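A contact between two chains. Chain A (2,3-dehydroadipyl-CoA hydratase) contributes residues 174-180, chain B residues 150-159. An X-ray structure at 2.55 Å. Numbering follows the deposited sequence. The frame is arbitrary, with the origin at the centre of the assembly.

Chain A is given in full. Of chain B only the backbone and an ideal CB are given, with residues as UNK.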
# COMPACT_ATOMS: atom_id res chain seq x y z
N ALA A 174 -16.51 -11.53 -17.84
CA ALA A 174 -15.27 -10.87 -17.45
C ALA A 174 -15.35 -10.27 -16.05
O ALA A 174 -14.34 -10.08 -15.41
CB ALA A 174 -14.92 -9.80 -18.47
N GLY A 175 -16.56 -9.96 -15.60
CA GLY A 175 -16.81 -9.51 -14.25
C GLY A 175 -17.15 -8.02 -14.14
O GLY A 175 -17.37 -7.48 -13.05
N LEU A 176 -17.20 -7.35 -15.30
CA LEU A 176 -17.50 -5.92 -15.41
C LEU A 176 -18.96 -5.66 -15.07
O LEU A 176 -19.36 -4.56 -14.67
CB LEU A 176 -17.23 -5.46 -16.85
CG LEU A 176 -17.15 -3.98 -17.29
CD1 LEU A 176 -16.83 -3.90 -18.77
CD2 LEU A 176 -18.42 -3.24 -17.00
N VAL A 177 -19.76 -6.70 -15.23
CA VAL A 177 -21.18 -6.59 -15.01
C VAL A 177 -21.62 -7.83 -14.29
O VAL A 177 -21.00 -8.88 -14.42
CB VAL A 177 -21.92 -6.40 -16.34
CG1 VAL A 177 -23.37 -6.70 -16.18
CG2 VAL A 177 -21.72 -4.98 -16.85
N SER A 178 -22.69 -7.73 -13.52
CA SER A 178 -23.17 -8.91 -12.81
C SER A 178 -24.57 -9.40 -13.23
O SER A 178 -25.12 -10.31 -12.62
CB SER A 178 -23.08 -8.68 -11.29
OG SER A 178 -23.75 -7.49 -10.93
N ASP A 179 -25.15 -8.81 -14.27
CA ASP A 179 -26.44 -9.25 -14.78
C ASP A 179 -26.59 -8.87 -16.25
O ASP A 179 -26.03 -7.87 -16.71
CB ASP A 179 -27.61 -8.68 -13.97
CG ASP A 179 -28.10 -9.64 -12.89
OD1 ASP A 179 -28.22 -10.86 -13.15
OD2 ASP A 179 -28.37 -9.18 -11.76
N VAL A 180 -27.30 -9.71 -16.98
CA VAL A 180 -27.66 -9.41 -18.37
C VAL A 180 -29.12 -9.78 -18.65
O VAL A 180 -29.48 -10.94 -18.64
CB VAL A 180 -26.70 -10.06 -19.40
CG1 VAL A 180 -27.09 -9.66 -20.80
CG2 VAL A 180 -25.26 -9.60 -19.16
N UNK B 150 -11.56 -11.79 -5.72
CA UNK B 150 -11.60 -12.87 -6.70
C UNK B 150 -12.73 -12.81 -7.74
O UNK B 150 -12.60 -13.44 -8.78
CB UNK B 150 -11.71 -14.20 -5.95
N UNK B 151 -13.80 -12.06 -7.50
CA UNK B 151 -14.90 -11.94 -8.48
C UNK B 151 -15.18 -10.51 -8.97
O UNK B 151 -15.99 -10.31 -9.88
CB UNK B 151 -16.18 -12.50 -7.86
N UNK B 152 -14.54 -9.53 -8.37
CA UNK B 152 -14.70 -8.16 -8.84
C UNK B 152 -15.84 -7.43 -8.18
O UNK B 152 -16.69 -8.03 -7.52
CB UNK B 152 -14.91 -8.15 -10.36
N UNK B 153 -15.88 -6.11 -8.40
CA UNK B 153 -16.72 -5.23 -7.59
C UNK B 153 -18.24 -5.45 -7.76
O UNK B 153 -18.98 -5.53 -6.77
CB UNK B 153 -16.38 -3.78 -7.93
N UNK B 154 -18.70 -5.55 -9.00
CA UNK B 154 -20.15 -5.64 -9.28
C UNK B 154 -20.81 -6.84 -8.62
O UNK B 154 -21.78 -6.70 -7.87
CB UNK B 154 -20.39 -5.71 -10.79
N UNK B 155 -20.29 -8.03 -8.90
CA UNK B 155 -20.82 -9.23 -8.29
C UNK B 155 -20.68 -9.27 -6.75
O UNK B 155 -21.65 -9.57 -6.06
CB UNK B 155 -20.12 -10.44 -8.90
N UNK B 156 -19.49 -8.97 -6.23
CA UNK B 156 -19.27 -9.00 -4.79
C UNK B 156 -20.17 -7.99 -4.10
O UNK B 156 -20.65 -8.24 -2.99
CB UNK B 156 -17.80 -8.72 -4.46
N UNK B 157 -20.40 -6.85 -4.74
CA UNK B 157 -21.24 -5.83 -4.12
C UNK B 157 -22.70 -6.26 -4.09
O UNK B 157 -23.37 -6.15 -3.06
CB UNK B 157 -21.10 -4.50 -4.86
N UNK B 158 -23.19 -6.77 -5.22
CA UNK B 158 -24.51 -7.36 -5.30
C UNK B 158 -24.70 -8.41 -4.22
O UNK B 158 -25.65 -8.37 -3.44
CB UNK B 158 -24.74 -7.97 -6.68
N UNK B 159 -23.78 -9.36 -4.16
CA UNK B 159 -23.86 -10.39 -3.14
C UNK B 159 -23.85 -9.84 -1.70
O UNK B 159 -24.66 -10.26 -0.86
CB UNK B 159 -22.70 -11.37 -3.32

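Position 150 has nothing of the chain A stretch within 5.5 Å of its ideal CB. The stretch sets no preference here. The residue is Ser150(B), whose OG is hydrogen-bonded elsewhere in the structure.

At position 151 CA-to-CB points sideways, and the chain A stretch again leaves the choice open. The deposited residue is Val151(B). Its side chain stays 7.0 Å or more from the chain A stretch; it is the carbonyl that takes part in the contact. Val151(B) O lies 4.5 Å from Gly175(A) O. Both are acceptors, and a water donates to both: its O lies 2.7 Å from Val151(B) O and 2.6 Å from Gly175(A) O.

Position 152 has phi/psi of 90/169. A CB here would be jammed against the preceding carbonyl O, which by itself calls for glycine. An ideal CB at position 152 would also lie 3.7 Å from Gly175(A) O. The residue is Gly152(B), at the N-cap position of the next helix.

Position 153 points sideways, with nothing of the chain A stretch within 5.5 Å of its ideal CB. Many side chains would fit, long polar ones included. It is Lys153(B), whose end leads away from the chain A stretch.

Position 154 points toward chain A. Its ideal CB lies 3.8 Å from Ser178(A) OG and 4.2 Å from both Gly175(A) O and Leu176(A) O. A small side chain suits this spacing, and the nearby hydroxyl favours a polar one: serine, perhaps threonine, with alanine forgoing the bond. It is Ser154(B), with chi1 in t. Ser154(B) OG hydrogen-bonds Ser178(A) OG at 3.1 Å; either could be the donor.

Position 155 points sideways, its ideal CB 4.2 Å from Ser178(A) CB. An aliphatic side chain would suit, though others could fit. It is Leu155(B). Leu155(B) CB packs 4.1 Å from Ser178(A) CB, and Leu155(B) N donates to the O of the bridging water at 3.1 Å.

Position 156 is out of reach of the chain A stretch, which does not limit the choice. It is Ala156(B).

Position 157 points sideways and has no contact. The chain A stretch leaves the choice open; small or polar side chains would do as well as others. It is Ser157(B), and Ser157(B) OG donates to Lys153(B) O at 2.7 Å, within its own helix.

Position 158 points toward chain A, its ideal CB 4.4 Å from Ser178(A) OG. Farther out lie the carboxylate of Asp179(A) and the carbonyl of Ser178(A). A long donor is suggested; lysine or arginine could supply the charge. It is Lys158(B), extended with all four chi angles in t. Lys158(B) NZ forms a salt bridge with Asp179(A) OD2 at 2.8 Å and a weak hydrogen bond to Ser178(A) O at 3.4 Å.

Position 159 is out of reach, so the chain A stretch gives no guidance. It is Met159(B).

Chain B 150-159: SVGKSLASKM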
# COMPACT_ATOMS: atom_id res chain seq x y z
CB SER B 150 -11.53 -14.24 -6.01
OG SER B 150 -12.59 -14.44 -5.10
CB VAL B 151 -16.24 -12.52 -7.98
CG1 VAL B 151 -16.02 -13.84 -7.28
CG2 VAL B 151 -16.96 -11.54 -7.09
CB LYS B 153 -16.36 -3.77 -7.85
CG LYS B 153 -16.67 -2.84 -6.67
CD LYS B 153 -17.41 -1.57 -7.06
CE LYS B 153 -16.56 -0.69 -7.96
NZ LYS B 153 -17.25 0.58 -8.27
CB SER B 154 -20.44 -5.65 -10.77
OG SER B 154 -21.75 -5.17 -10.98
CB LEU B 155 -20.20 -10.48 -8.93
CG LEU B 155 -20.81 -11.81 -8.48
CD1 LEU B 155 -22.31 -11.84 -8.70
CD2 LEU B 155 -20.13 -12.98 -9.19
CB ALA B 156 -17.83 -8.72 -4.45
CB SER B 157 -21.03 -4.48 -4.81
OG SER B 157 -19.70 -4.06 -4.58
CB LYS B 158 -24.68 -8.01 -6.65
CG LYS B 158 -26.02 -8.64 -6.90
CD LYS B 158 -25.97 -9.33 -8.23
CE LYS B 158 -27.21 -10.16 -8.49
NZ LYS B 158 -27.12 -10.74 -9.86
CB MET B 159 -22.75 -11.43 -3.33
CG MET B 159 -22.99 -12.39 -4.51
SD MET B 159 -21.64 -13.52 -4.79
CE MET B 159 -21.65 -14.37 -3.23
O HOH W 1 -17.95 -8.73 -10.83
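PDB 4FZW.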